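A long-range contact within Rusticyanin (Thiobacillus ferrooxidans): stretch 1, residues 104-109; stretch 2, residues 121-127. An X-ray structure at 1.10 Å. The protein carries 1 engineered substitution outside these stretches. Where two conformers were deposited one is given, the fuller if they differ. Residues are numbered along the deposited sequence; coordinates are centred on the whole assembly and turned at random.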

# COMPACT_ATOMS: atom_id res chain seq x y z
N ILE A 104 0.17 -8.53 -11.90
CA ILE A 104 0.47 -7.94 -10.58
C ILE A 104 1.80 -8.53 -10.14
O ILE A 104 1.98 -9.75 -10.02
CB ILE A 104 -0.66 -8.17 -9.57
CG1 ILE A 104 -1.96 -7.46 -9.97
CG2 ILE A 104 -0.21 -7.73 -8.18
CD1 ILE A 104 -3.20 -7.97 -9.32
N VAL A 105 2.78 -7.63 -9.97
CA VAL A 105 4.13 -8.12 -9.71
C VAL A 105 4.33 -8.55 -8.26
O VAL A 105 5.18 -9.38 -7.99
CB VAL A 105 5.22 -7.12 -10.13
CG1 VAL A 105 5.10 -6.80 -11.62
CG2 VAL A 105 5.19 -5.82 -9.33
N ALA A 106 3.56 -7.96 -7.37
CA ALA A 106 3.56 -8.31 -5.96
C ALA A 106 2.32 -7.63 -5.36
O ALA A 106 1.91 -6.58 -5.81
CB ALA A 106 4.83 -7.85 -5.26
N GLY A 107 1.74 -8.29 -4.35
CA GLY A 107 0.59 -7.63 -3.73
C GLY A 107 -0.37 -8.60 -3.08
O GLY A 107 -0.05 -9.79 -2.99
N THR A 108 -1.50 -8.04 -2.68
CA THR A 108 -2.46 -8.79 -1.87
C THR A 108 -3.76 -9.07 -2.63
O THR A 108 -4.12 -8.41 -3.61
CB THR A 108 -2.78 -8.00 -0.58
OG1 THR A 108 -3.69 -6.90 -0.85
CG2 THR A 108 -1.54 -7.36 0.01
N GLY A 109 -4.49 -10.04 -2.11
CA GLY A 109 -5.91 -10.15 -2.47
C GLY A 109 -6.64 -9.04 -1.71
O GLY A 109 -6.12 -8.08 -1.09
N TYR A 121 -4.39 -7.21 8.44
CA TYR A 121 -3.14 -6.75 7.84
C TYR A 121 -2.38 -8.00 7.36
O TYR A 121 -2.61 -9.14 7.74
CB TYR A 121 -2.31 -5.90 8.81
CG TYR A 121 -1.63 -6.72 9.88
CD1 TYR A 121 -2.30 -7.13 11.03
CD2 TYR A 121 -0.30 -7.07 9.74
CE1 TYR A 121 -1.65 -7.87 12.01
CE2 TYR A 121 0.33 -7.81 10.72
CZ TYR A 121 -0.33 -8.22 11.85
OH TYR A 121 0.38 -8.96 12.77
N THR A 122 -1.40 -7.70 6.49
CA THR A 122 -0.51 -8.72 5.93
C THR A 122 0.84 -8.13 5.59
O THR A 122 1.02 -6.91 5.55
CB THR A 122 -1.17 -9.36 4.69
OG1 THR A 122 -0.44 -10.57 4.36
CG2 THR A 122 -1.20 -8.48 3.48
N ASP A 123 1.79 -9.03 5.42
CA ASP A 123 3.16 -8.68 5.04
C ASP A 123 3.54 -9.46 3.79
O ASP A 123 3.27 -10.65 3.71
CB ASP A 123 4.11 -9.02 6.18
CG ASP A 123 4.11 -7.99 7.28
OD1 ASP A 123 4.88 -6.99 7.14
OD2 ASP A 123 3.35 -8.23 8.23
N PHE A 124 4.22 -8.79 2.88
CA PHE A 124 4.83 -9.52 1.73
C PHE A 124 6.20 -8.88 1.41
O PHE A 124 6.43 -7.73 1.79
CB PHE A 124 3.91 -9.56 0.54
CG PHE A 124 3.60 -8.26 -0.14
CD1 PHE A 124 4.41 -7.73 -1.11
CD2 PHE A 124 2.46 -7.53 0.20
CE1 PHE A 124 4.10 -6.52 -1.72
CE2 PHE A 124 2.17 -6.33 -0.40
CZ PHE A 124 2.98 -5.79 -1.37
N THR A 125 7.01 -9.65 0.72
CA THR A 125 8.32 -9.14 0.29
C THR A 125 8.33 -8.96 -1.21
O THR A 125 7.58 -9.59 -1.97
CB THR A 125 9.40 -10.11 0.74
OG1 THR A 125 10.69 -9.48 0.71
CG2 THR A 125 9.58 -11.30 -0.19
N TRP A 126 9.20 -8.10 -1.71
CA TRP A 126 9.25 -7.66 -3.08
C TRP A 126 10.68 -7.32 -3.44
O TRP A 126 11.35 -6.60 -2.70
CB TRP A 126 8.31 -6.45 -3.28
CG TRP A 126 8.20 -5.86 -4.66
CD1 TRP A 126 8.16 -6.55 -5.87
CD2 TRP A 126 8.09 -4.45 -5.01
NE1 TRP A 126 8.04 -5.65 -6.90
CE2 TRP A 126 8.00 -4.35 -6.41
CE3 TRP A 126 8.08 -3.26 -4.26
CZ2 TRP A 126 7.90 -3.13 -7.05
CZ3 TRP A 126 7.99 -2.05 -4.91
CH2 TRP A 126 7.90 -2.00 -6.29
N HIS A 127 11.12 -7.84 -4.58
CA HIS A 127 12.47 -7.64 -5.09
C HIS A 127 12.38 -7.09 -6.52
O HIS A 127 12.63 -7.88 -7.43
CB HIS A 127 13.26 -8.96 -5.08
CG HIS A 127 13.61 -9.48 -3.74
ND1 HIS A 127 14.85 -9.20 -3.16
CD2 HIS A 127 12.97 -10.30 -2.89
CE1 HIS A 127 14.87 -9.81 -1.99
NE2 HIS A 127 13.77 -10.47 -1.77

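No hydrogen bond crosses between the two stretches, so the contact rests on packing, mostly of side chains but also of the Gly107 backbone. The touching parts run in nearly opposite directions, with the vectors from CA 105 to CA 108 and from CA 122 to CA 126 lying 173° apart. The backbones are too widely spaced to pair as neighbouring strands: Ala106 CA lies 6.4 Å from Trp126 CA, Gly107 CA 7.2 Å from Phe124 CA, and Thr108 CA 8.0 Å from Thr122 CA. The gap therefore widens from the Trp126 end to the Thr122 end, and side chains and the Gly107 CA fill it, burying 275 Å² summed over both sides.

The alternation of the second strand supplies one side of the packing. The CA-to-CB bonds of Thr122, Phe124 and Trp126 point toward the first stretch, whereas those of Asp123 and Thr125 point away, which places these two polar residues on the exposed side.

One CH-pi contact lies in the middle of the register, where Gly107 faces Phe124. Gly107 CA sits 4.1 Å from the centroid of the Phe124 ring and 21° off the ring normal, which puts it over one face; the closest atom pair is Gly107 CA to Phe124 CZ, at 3.8 Å. With chi1 at 66° (p) and chi2 at 86°, the Phe124 side chain presents this face to the glycine backbone. Glycine suits the position for a separate, local reason. At phi/psi of 154/-171 a CB would be jammed against the carbonyl O of Ala106, whatever the aromatic neighbour. Such a CB would point away from the second stretch, 4.7 Å from Phe124 CZ, so the ring by itself does not exclude it.

Apolar packing accounts for the contacts on the Trp126 side. The methyl of Ala106 reaches both aromatic residues: Ala106 CB is 3.6 Å from Trp126 CD1 and 3.9 Å from Phe124 CE1, approaching each ring obliquely. A short side chain fits here because its single carbon, directed toward the second stretch, already makes van der Waals contact with both rings. Val105, also directed toward that stretch, adds a further contact through its chi1 = -58° (m) rotamer, with Val105 CG2 lying 3.7 Å from Trp126 NE1 and 4.3 Å from Trp126 CE2. Trp126, with chi1 at -179° (t), extends its indole far enough to meet both residues.

At the other end, two threonines meet through their methyl groups. Thr108 CG2 lies 3.7 Å from Thr122 CG2 and 3.9 Å from Phe124 CE2, again oblique to the ring. The CA-to-CB bond of Thr108 is directed sideways, yet its chi1 of 76° (p) carries CG2 into contact while OG1 donates a hydrogen bond to Gly109 O at 2.7 Å within its own stretch. The hydroxyl of Thr122 is hydrogen-bonded elsewhere in the structure. Threonine thus suits both buried sites, combining a methyl for packing with a hydroxyl whose polar needs are met without a bond across the contact.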